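Local coordinates for nicking enzyme (PDB 4HTE), which is a plasmid-borne DNA relaxase that probably nicks the transfer origin to start conjugative spread of antibiotic resistance, the chain here being its alpha-helical C-terminal domain, at residues F272-R281 against L332-D341; I157-S166 against F211-Y222. All coordinates share one frame; numbering follows the deposited sequence.

Interaction 1 (F272-R281 against L332-D341); sequences FIPKYSDEDR and LYQESNEVGD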
loop_
_atom_site.group_PDB
_atom_site.type_symbol
_atom_site.label_atom_id
_atom_site.label_comp_id
_atom_site.label_asym_id
_atom_site.label_seq_id
_atom_site.Cartn_x
_atom_site.Cartn_y
_atom_site.Cartn_z
ATOM N N PHE A 272 22.459 12.056 -15.179
ATOM C CA PHE A 272 21.343 11.300 -15.729
ATOM C C PHE A 272 21.817 10.029 -16.435
ATOM O O PHE A 272 22.960 9.945 -16.874
ATOM C CB PHE A 272 20.527 12.169 -16.687
ATOM C CG PHE A 272 19.340 11.462 -17.285
ATOM C CD1 PHE A 272 18.158 11.338 -16.570
ATOM C CD2 PHE A 272 19.403 10.928 -18.563
ATOM C CE1 PHE A 272 17.066 10.691 -17.114
ATOM C CE2 PHE A 272 18.311 10.279 -19.113
ATOM C CZ PHE A 272 17.142 10.162 -18.385
ATOM N N ILE A 273 20.926 9.049 -16.549
ATOM C CA ILE A 273 21.233 7.789 -17.221
ATOM C C ILE A 273 20.010 7.321 -18.007
ATOM O O ILE A 273 18.892 7.394 -17.499
ATOM C CB ILE A 273 21.608 6.689 -16.214
ATOM C CG1 ILE A 273 22.804 7.118 -15.363
ATOM C CG2 ILE A 273 21.920 5.390 -16.941
ATOM C CD1 ILE A 273 23.142 6.139 -14.273
ATOM N N PRO A 274 20.212 6.834 -19.243
ATOM C CA PRO A 274 19.069 6.389 -20.044
ATOM C C PRO A 274 18.773 4.895 -19.897
ATOM O O PRO A 274 19.673 4.064 -20.036
ATOM C CB PRO A 274 19.516 6.707 -21.471
ATOM C CG PRO A 274 21.044 6.680 -21.424
ATOM C CD PRO A 274 21.476 6.650 -19.975
ATOM N N LYS A 275 17.518 4.568 -19.610
ATOM C CA LYS A 275 17.083 3.179 -19.509
ATOM C C LYS A 275 17.195 2.445 -20.842
ATOM O O LYS A 275 17.471 1.245 -20.875
ATOM C CB LYS A 275 15.638 3.120 -19.002
ATOM C CG LYS A 275 14.953 1.776 -19.202
ATOM C CD LYS A 275 13.892 1.543 -18.138
ATOM C CE LYS A 275 12.919 0.439 -18.528
ATOM N NZ LYS A 275 12.004 0.084 -17.405
ATOM N N TYR A 276 16.988 3.167 -21.940
ATOM C CA TYR A 276 16.942 2.555 -23.265
ATOM C C TYR A 276 18.033 3.059 -24.200
ATOM O O TYR A 276 18.630 4.112 -23.977
ATOM C CB TYR A 276 15.578 2.803 -23.912
ATOM C CG TYR A 276 14.445 2.084 -23.225
ATOM C CD1 TYR A 276 14.372 0.699 -23.245
ATOM C CD2 TYR A 276 13.445 2.783 -22.562
ATOM C CE1 TYR A 276 13.344 0.030 -22.621
ATOM C CE2 TYR A 276 12.407 2.121 -21.934
ATOM C CZ TYR A 276 12.364 0.742 -21.966
ATOM O OH TYR A 276 11.335 0.071 -21.344
ATOM N N SER A 277 18.281 2.285 -25.251
ATOM C CA SER A 277 19.188 2.684 -26.316
ATOM C C SER A 277 18.472 3.664 -27.232
ATOM O O SER A 277 17.254 3.812 -27.156
ATOM C CB SER A 277 19.623 1.458 -27.116
ATOM O OG SER A 277 19.964 0.385 -26.256
ATOM N N ASP A 278 19.223 4.336 -28.098
ATOM C CA ASP A 278 18.617 5.248 -29.059
ATOM C C ASP A 278 17.762 4.470 -30.051
ATOM O O ASP A 278 16.687 4.922 -30.446
ATOM C CB ASP A 278 19.687 6.053 -29.802
ATOM C CG ASP A 278 20.059 7.339 -29.084
ATOM O OD1 ASP A 278 19.177 7.933 -28.427
ATOM O OD2 ASP A 278 21.231 7.757 -29.185
ATOM N N GLU A 279 18.243 3.297 -30.449
ATOM C CA GLU A 279 17.504 2.444 -31.369
ATOM C C GLU A 279 16.201 1.984 -30.728
ATOM O O GLU A 279 15.117 2.225 -31.261
ATOM C CB GLU A 279 18.347 1.231 -31.772
ATOM N N ASP A 280 16.315 1.325 -29.578
ATOM C CA ASP A 280 15.148 0.836 -28.854
ATOM C C ASP A 280 14.147 1.960 -28.613
ATOM O O ASP A 280 12.952 1.800 -28.858
ATOM C CB ASP A 280 15.564 0.227 -27.514
ATOM C CG ASP A 280 16.477 -0.971 -27.677
ATOM O OD1 ASP A 280 16.342 -1.691 -28.689
ATOM O OD2 ASP A 280 17.329 -1.191 -26.790
ATOM N N ARG A 281 14.641 3.096 -28.134
ATOM C CA ARG A 281 13.779 4.228 -27.819
ATOM C C ARG A 281 12.921 4.598 -29.025
ATOM O O ARG A 281 11.723 4.849 -28.893
ATOM C CB ARG A 281 14.615 5.430 -27.372
ATOM C CG ARG A 281 13.811 6.517 -26.679
ATOM C CD ARG A 281 14.695 7.649 -26.181
ATOM N NE ARG A 281 15.742 7.171 -25.280
ATOM C CZ ARG A 281 17.055 7.275 -25.490
ATOM N NH1 ARG A 281 17.539 7.854 -26.580
ATOM N NH2 ARG A 281 17.899 6.793 -24.593
ATOM N N LEU A 332 9.749 8.053 -20.353
ATOM C CA LEU A 332 10.362 7.896 -21.663
ATOM C C LEU A 332 10.560 9.273 -22.281
ATOM O O LEU A 332 11.634 9.591 -22.787
ATOM C CB LEU A 332 9.482 7.048 -22.580
ATOM C CG LEU A 332 10.189 5.952 -23.380
ATOM C CD1 LEU A 332 9.277 5.429 -24.482
ATOM C CD2 LEU A 332 11.502 6.437 -23.970
ATOM N N TYR A 333 9.504 10.081 -22.245
ATOM C CA TYR A 333 9.575 11.464 -22.700
ATOM C C TYR A 333 10.711 12.167 -21.969
ATOM O O TYR A 333 11.586 12.768 -22.589
ATOM C CB TYR A 333 8.242 12.172 -22.429
ATOM C CG TYR A 333 8.001 13.447 -23.222
ATOM C CD1 TYR A 333 9.054 14.209 -23.718
ATOM C CD2 TYR A 333 6.708 13.890 -23.468
ATOM C CE1 TYR A 333 8.821 15.371 -24.436
ATOM C CE2 TYR A 333 6.468 15.047 -24.183
ATOM C CZ TYR A 333 7.527 15.783 -24.665
ATOM O OH TYR A 333 7.295 16.938 -25.377
ATOM N N GLN A 334 10.702 12.078 -20.644
ATOM C CA GLN A 334 11.746 12.678 -19.830
ATOM C C GLN A 334 13.125 12.258 -20.323
ATOM O O GLN A 334 14.040 13.075 -20.399
ATOM C CB GLN A 334 11.573 12.254 -18.376
ATOM C CG GLN A 334 12.343 13.096 -17.390
ATOM C CD GLN A 334 12.214 12.569 -15.982
ATOM O OE1 GLN A 334 12.439 11.386 -15.733
ATOM N NE2 GLN A 334 11.833 13.438 -15.055
ATOM N N GLU A 335 13.266 10.978 -20.652
ATOM C CA GLU A 335 14.526 10.447 -21.158
ATOM C C GLU A 335 14.913 11.123 -22.468
ATOM O O GLU A 335 16.020 11.639 -22.607
ATOM C CB GLU A 335 14.421 8.936 -21.383
ATOM C CG GLU A 335 15.601 8.142 -20.855
ATOM C CD GLU A 335 15.665 6.745 -21.436
ATOM O OE1 GLU A 335 15.760 5.780 -20.652
ATOM O OE2 GLU A 335 15.621 6.609 -22.675
ATOM N N SER A 336 13.993 11.109 -23.428
ATOM C CA SER A 336 14.233 11.699 -24.739
ATOM C C SER A 336 14.667 13.155 -24.622
ATOM O O SER A 336 15.656 13.568 -25.227
ATOM C CB SER A 336 12.971 11.612 -25.596
ATOM O OG SER A 336 12.550 10.268 -25.743
ATOM N N ASN A 337 13.915 13.929 -23.848
ATOM C CA ASN A 337 14.212 15.342 -23.655
ATOM C C ASN A 337 15.622 15.540 -23.107
ATOM O O ASN A 337 16.325 16.471 -23.499
ATOM C CB ASN A 337 13.192 15.963 -22.697
ATOM C CG ASN A 337 13.261 17.481 -22.667
ATOM O OD1 ASN A 337 14.229 18.081 -23.133
ATOM N ND2 ASN A 337 12.230 18.107 -22.110
ATOM N N GLU A 338 16.033 14.650 -22.209
ATOM C CA GLU A 338 17.315 14.783 -21.524
ATOM C C GLU A 338 18.488 14.498 -22.458
ATOM O O GLU A 338 19.459 15.255 -22.492
ATOM C CB GLU A 338 17.371 13.839 -20.321
ATOM C CG GLU A 338 18.336 14.276 -19.234
ATOM C CD GLU A 338 17.881 15.540 -18.530
ATOM O OE1 GLU A 338 16.799 16.059 -18.877
ATOM O OE2 GLU A 338 18.603 16.012 -17.628
ATOM N N VAL A 339 18.397 13.406 -23.211
ATOM C CA VAL A 339 19.476 13.009 -24.113
ATOM C C VAL A 339 19.366 13.727 -25.460
ATOM O O VAL A 339 20.306 13.723 -26.254
ATOM C CB VAL A 339 19.503 11.475 -24.329
ATOM C CG1 VAL A 339 18.302 11.015 -25.148
ATOM C CG2 VAL A 339 20.806 11.048 -24.996
ATOM N N GLY A 340 18.215 14.348 -25.707
ATOM C CA GLY A 340 18.004 15.115 -26.921
ATOM C C GLY A 340 17.585 14.278 -28.116
ATOM O O GLY A 340 17.845 14.648 -29.261
ATOM N N ASP A 341 16.930 13.150 -27.855
ATOM C CA ASP A 341 16.443 12.290 -28.927
ATOM C C ASP A 341 15.233 12.937 -29.589
ATOM O O ASP A 341 14.090 12.592 -29.291
ATOM C CB ASP A 341 16.076 10.906 -28.386
ATOM C CG ASP A 341 15.748 9.916 -29.488
ATOM O OD1 ASP A 341 16.047 10.212 -30.664
ATOM O OD2 ASP A 341 15.202 8.838 -29.179
#

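Interaction 2 (I157-S166 against F211-Y222); sequences ISLESIAAAS and FRNAENILEDYY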
loop_
_atom_site.group_PDB
_atom_site.type_symbol
_atom_site.label_atom_id
_atom_site.label_comp_id
_atom_site.label_asym_id
_atom_site.label_seq_id
_atom_site.Cartn_x
_atom_site.Cartn_y
_atom_site.Cartn_z
ATOM N N ILE A 157 -2.068 1.023 -5.429
ATOM C CA ILE A 157 -1.577 1.890 -4.360
ATOM C C ILE A 157 -0.687 3.028 -4.865
ATOM O O ILE A 157 0.423 2.813 -5.349
ATOM C CB ILE A 157 -0.861 1.076 -3.257
ATOM C CG1 ILE A 157 0.347 0.350 -3.852
ATOM C CG2 ILE A 157 -1.806 0.055 -2.657
ATOM C CD1 ILE A 157 1.247 -0.303 -2.835
ATOM N N SER A 158 -1.204 4.246 -4.726
ATOM C CA SER A 158 -0.556 5.445 -5.242
ATOM C C SER A 158 -1.269 6.679 -4.705
ATOM O O SER A 158 -2.481 6.658 -4.489
ATOM C CB SER A 158 -0.616 5.449 -6.769
ATOM O OG SER A 158 -0.186 6.683 -7.322
ATOM N N LEU A 159 -0.516 7.752 -4.488
ATOM C CA LEU A 159 -1.105 9.019 -4.076
ATOM C C LEU A 159 -2.282 9.371 -4.976
ATOM O O LEU A 159 -3.347 9.761 -4.501
ATOM C CB LEU A 159 -0.059 10.136 -4.120
ATOM C CG LEU A 159 -0.558 11.542 -3.779
ATOM C CD1 LEU A 159 -1.359 11.547 -2.483
ATOM C CD2 LEU A 159 0.616 12.502 -3.682
ATOM N N GLU A 160 -2.090 9.228 -6.282
ATOM C CA GLU A 160 -3.136 9.553 -7.238
ATOM C C GLU A 160 -4.354 8.667 -7.009
ATOM O O GLU A 160 -5.491 9.101 -7.189
ATOM C CB GLU A 160 -2.622 9.383 -8.666
ATOM C CG GLU A 160 -2.225 7.961 -9.014
ATOM C CD GLU A 160 -1.608 7.860 -10.396
ATOM O OE1 GLU A 160 -1.798 8.800 -11.199
ATOM O OE2 GLU A 160 -0.943 6.842 -10.681
ATOM N N SER A 161 -4.112 7.423 -6.611
ATOM C CA SER A 161 -5.197 6.486 -6.351
ATOM C C SER A 161 -5.971 6.882 -5.101
ATOM O O SER A 161 -7.201 6.886 -5.098
ATOM C CB SER A 161 -4.648 5.069 -6.201
ATOM O OG SER A 161 -4.065 4.629 -7.414
ATOM N N ILE A 162 -5.243 7.211 -4.041
ATOM C CA ILE A 162 -5.859 7.614 -2.784
ATOM C C ILE A 162 -6.744 8.833 -3.008
ATOM O O ILE A 162 -7.875 8.888 -2.528
ATOM C CB ILE A 162 -4.795 7.939 -1.721
ATOM C CG1 ILE A 162 -4.055 6.663 -1.310
ATOM C CG2 ILE A 162 -5.435 8.598 -0.504
ATOM C CD1 ILE A 162 -2.892 6.907 -0.382
ATOM N N ALA A 163 -6.221 9.810 -3.741
ATOM C CA ALA A 163 -6.995 10.992 -4.094
ATOM C C ALA A 163 -8.267 10.576 -4.824
ATOM O O ALA A 163 -9.368 10.983 -4.458
ATOM C CB ALA A 163 -6.167 11.925 -4.961
ATOM N N ALA A 164 -8.104 9.758 -5.857
ATOM C CA ALA A 164 -9.230 9.269 -6.642
ATOM C C ALA A 164 -10.266 8.573 -5.765
ATOM O O ALA A 164 -11.463 8.612 -6.053
ATOM C CB ALA A 164 -8.738 8.320 -7.712
ATOM N N ALA A 165 -9.802 7.930 -4.700
ATOM C CA ALA A 165 -10.688 7.182 -3.816
ATOM C C ALA A 165 -11.509 8.102 -2.915
ATOM O O ALA A 165 -12.706 7.886 -2.733
ATOM C CB ALA A 165 -9.890 6.201 -2.982
ATOM N N SER A 166 -10.872 9.125 -2.351
ATOM C CA SER A 166 -11.567 10.039 -1.449
ATOM C C SER A 166 -12.513 10.954 -2.221
ATOM O O SER A 166 -13.563 11.348 -1.714
ATOM C CB SER A 166 -10.576 10.850 -0.596
ATOM O OG SER A 166 -10.051 11.986 -1.266
ATOM N N PHE A 211 -9.095 7.805 4.179
ATOM C CA PHE A 211 -8.118 8.079 3.130
ATOM C C PHE A 211 -7.133 9.179 3.519
ATOM O O PHE A 211 -6.030 9.245 2.975
ATOM C CB PHE A 211 -8.822 8.399 1.810
ATOM C CG PHE A 211 -9.594 7.235 1.253
ATOM C CD1 PHE A 211 -8.932 6.131 0.736
ATOM C CD2 PHE A 211 -10.977 7.235 1.262
ATOM C CE1 PHE A 211 -9.637 5.053 0.234
ATOM C CE2 PHE A 211 -11.688 6.160 0.760
ATOM C CZ PHE A 211 -11.017 5.069 0.247
ATOM N N ARG A 212 -7.519 10.034 4.459
ATOM C CA ARG A 212 -6.563 10.960 5.045
ATOM C C ARG A 212 -5.495 10.135 5.745
ATOM O O ARG A 212 -4.311 10.474 5.721
ATOM C CB ARG A 212 -7.243 11.896 6.041
ATOM C CG ARG A 212 -8.081 12.975 5.392
ATOM C CD ARG A 212 -8.502 14.028 6.399
ATOM N NE ARG A 212 -9.514 13.544 7.337
ATOM C CZ ARG A 212 -10.801 13.381 7.040
ATOM N NH1 ARG A 212 -11.252 13.644 5.821
ATOM N NH2 ARG A 212 -11.644 12.941 7.963
ATOM N N ASN A 213 -5.929 9.040 6.360
ATOM C CA ASN A 213 -5.031 8.136 7.058
ATOM C C ASN A 213 -4.138 7.412 6.063
ATOM O O ASN A 213 -2.919 7.361 6.225
ATOM C CB ASN A 213 -5.840 7.121 7.869
ATOM C CG ASN A 213 -4.979 6.306 8.812
ATOM O OD1 ASN A 213 -3.904 6.742 9.225
ATOM N ND2 ASN A 213 -5.451 5.114 9.162
ATOM N N ALA A 214 -4.758 6.855 5.027
ATOM C CA ALA A 214 -4.025 6.165 3.974
ATOM C C ALA A 214 -2.889 7.038 3.453
ATOM O O ALA A 214 -1.790 6.552 3.189
ATOM C CB ALA A 214 -4.968 5.787 2.840
ATOM N N GLU A 215 -3.157 8.332 3.309
ATOM C CA GLU A 215 -2.158 9.255 2.792
ATOM C C GLU A 215 -0.952 9.306 3.724
ATOM O O GLU A 215 0.188 9.390 3.271
ATOM C CB GLU A 215 -2.764 10.648 2.602
ATOM C CG GLU A 215 -1.859 11.626 1.870
ATOM C CD GLU A 215 -2.613 12.825 1.318
ATOM O OE1 GLU A 215 -3.863 12.803 1.317
ATOM O OE2 GLU A 215 -1.955 13.793 0.882
ATOM N N ASN A 216 -1.206 9.246 5.027
ATOM C CA ASN A 216 -0.127 9.224 6.008
ATOM C C ASN A 216 0.653 7.918 5.953
ATOM O O ASN A 216 1.882 7.917 5.967
ATOM C CB ASN A 216 -0.674 9.437 7.418
ATOM C CG ASN A 216 -0.620 10.886 7.851
ATOM O OD1 ASN A 216 -0.476 11.789 7.027
ATOM N ND2 ASN A 216 -0.735 11.115 9.153
ATOM N N ILE A 217 -0.071 6.805 5.898
ATOM C CA ILE A 217 0.555 5.497 5.767
ATOM C C ILE A 217 1.501 5.489 4.573
ATOM O O ILE A 217 2.673 5.139 4.699
ATOM C CB ILE A 217 -0.496 4.388 5.575
ATOM C CG1 ILE A 217 -1.296 4.184 6.864
ATOM C CG2 ILE A 217 0.176 3.090 5.157
ATOM C CD1 ILE A 217 -2.355 3.111 6.767
ATOM N N LEU A 218 0.975 5.880 3.416
ATOM C CA LEU A 218 1.753 5.924 2.183
ATOM C C LEU A 218 3.080 6.640 2.397
ATOM O O LEU A 218 4.140 6.114 2.057
ATOM C CB LEU A 218 0.961 6.641 1.086
ATOM C CG LEU A 218 1.503 6.462 -0.333
ATOM C CD1 LEU A 218 1.154 5.075 -0.851
ATOM C CD2 LEU A 218 0.977 7.542 -1.265
ATOM N N GLU A 219 3.012 7.844 2.958
ATOM C CA GLU A 219 4.203 8.653 3.199
ATOM C C GLU A 219 5.249 7.867 3.985
ATOM O O GLU A 219 6.432 7.895 3.653
ATOM C CB GLU A 219 3.832 9.937 3.944
ATOM C CG GLU A 219 5.025 10.808 4.308
ATOM C CD GLU A 219 4.798 12.276 3.992
ATOM O OE1 GLU A 219 3.640 12.739 4.081
ATOM O OE2 GLU A 219 5.779 12.969 3.649
ATOM N N ASP A 220 4.808 7.166 5.024
ATOM C CA ASP A 220 5.703 6.322 5.806
ATOM C C ASP A 220 6.219 5.173 4.945
ATOM O O ASP A 220 7.414 4.880 4.925
ATOM C CB ASP A 220 4.974 5.766 7.033
ATOM C CG ASP A 220 4.517 6.854 7.986
ATOM O OD1 ASP A 220 5.186 7.907 8.055
ATOM O OD2 ASP A 220 3.490 6.655 8.669
ATOM N N TYR A 221 5.301 4.533 4.229
ATOM C CA TYR A 221 5.622 3.400 3.370
ATOM C C TYR A 221 6.639 3.782 2.300
ATOM O O TYR A 221 7.455 2.959 1.889
ATOM C CB TYR A 221 4.341 2.878 2.722
ATOM C CG TYR A 221 4.539 1.816 1.662
ATOM C CD1 TYR A 221 4.936 0.530 2.002
ATOM C CD2 TYR A 221 4.301 2.095 0.324
ATOM C CE1 TYR A 221 5.107 -0.443 1.031
ATOM C CE2 TYR A 221 4.467 1.133 -0.650
ATOM C CZ TYR A 221 4.869 -0.135 -0.293
ATOM O OH TYR A 221 5.034 -1.092 -1.268
ATOM N N TYR A 222 6.583 5.029 1.846
ATOM C CA TYR A 222 7.568 5.531 0.898
ATOM C C TYR A 222 8.875 5.802 1.632
ATOM O O TYR A 222 9.932 5.306 1.242
ATOM C CB TYR A 222 7.074 6.812 0.220
ATOM C CG TYR A 222 6.043 6.601 -0.877
ATOM C CD1 TYR A 222 5.526 5.340 -1.152
ATOM C CD2 TYR A 222 5.601 7.670 -1.649
ATOM C CE1 TYR A 222 4.587 5.154 -2.157
ATOM C CE2 TYR A 222 4.667 7.493 -2.655
ATOM C CZ TYR A 222 4.162 6.234 -2.903
ATOM O OH TYR A 222 3.235 6.063 -3.906
#

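Interaction 1 (F272-R281 against L332-D341)
Arg281 and Glu335 form the centre of a salt-bridge network that ties the start of helix 278-293, and the loop before it, to the end of helix 327-339 and the turn after it. The Arg281 side chain enters helix 327-339 as a knob among Leu332, Glu335, Ser336 and Val339. Its guanidinium grips Glu335 side-on, with NE and NH2 both donating to the single atom OE2. Arg281 NE lies 2.7 Å from Glu335 OE2 and meets it nearly along the C-O axis. NH2 reaches the same oxygen from above the carboxylate plane. The two flat groups stand almost perpendicular, at 88°. CG of Arg281 lies anti to the backbone N (chi1 -165°), and the chain bends at chi3, which turns the guanidinium toward the carboxylate. Val339 CG1 covers one face of the guanidinium, and CD of Arg281 passes Ser336 OG.

The other oxygen of Glu335, OE1, turns to the loop. Tyr276 N donates to Glu335 OE1 at 3.2 Å, on the syn side of the carboxylate. One carboxylate thus holds both the loop backbone and the helix start. The Lys275 side chain leads away to Asp320, a calcium-binding residue, and the hydroxyl of Tyr276 bonds to Tyr319 O.

Phe272 packs on Glu338 and Glu335. Its ring takes Glu338 CG over one face, a CH-pi contact 3.7 Å from the centroid, and Glu335 CG at its edge.

Asp278 and Asp341 sit close with like charges, which the nearby guanidinium probably offsets. Asp278 OD1 lies against Arg281 NH1 in a salt bridge modelled too short to be taken literally, while Asp341 OD2 also bonds to Ser344 OG. The bridge from Arg281 NH1 to Asp341 OD2 is long, at 3.6 Å.

Interaction 2 (I157-S166 against F211-Y222)
Ile162 packs as a knob into a hole formed by Phe211, Ala214, Glu215 and Leu218, where helices 159-179 and 198-227 run antiparallel. The axes of their segments lie 9.7 Å apart, at 174°. From CB the side chain of Ile162 splits. CG2 of Ile162 lies 3.6 Å from Phe211 O and also meets Phe211 CB. CG1, anti to the carbonyl carbon (chi1 -68°), carries CD1 the other way along helix 198-227. There CD1 of Ile162 rests 4.0 Å from Ala214 CB and equally close to Leu218 CD2.

One turn later, Ala165 CB sits over a face of the Phe211 ring, 3.8 Å from its centroid and offset toward the rim. This is a CH-pi contact. At the other end, Leu218 CD2 packs against Leu159 CB, and Ile157 CD1 touches Tyr221 CE2, the two side chains crossing at about a right angle. The Tyr221 hydroxyl bonds to Gln145 of helix 130-152, and Gln249 of helix 245-269 binds Ser158 OG and Leu159 N.

No hydrogen bond joins the two segments. Their cohesion therefore rests on apolar fit and dispersion, while Tyr221, Ser158 and Leu159 N find polar partners on neighbouring helices.

Overall arrangement
The two interactions share no helix and do not touch: their centres lie 30 Å apart and their nearest atoms about 14 Å. The centre of interaction 2 is about 8 Å, and that of interaction 1 about 30 Å, from the centre of the chain. None of the touching residues of interaction 2 is fully exposed, whereas interaction 1 mixes buried and exposed residues. The chemistry follows this difference. Interaction 2 joins two long antiparallel helices mainly by aliphatic and aromatic contacts, with no hydrogen bond across. Interaction 1 fixes a loop and a helix start to a helix end with charges and hydrogen bonds, and it borders the calcium site. Helix 245-269 lies beside both, touching each with different residues.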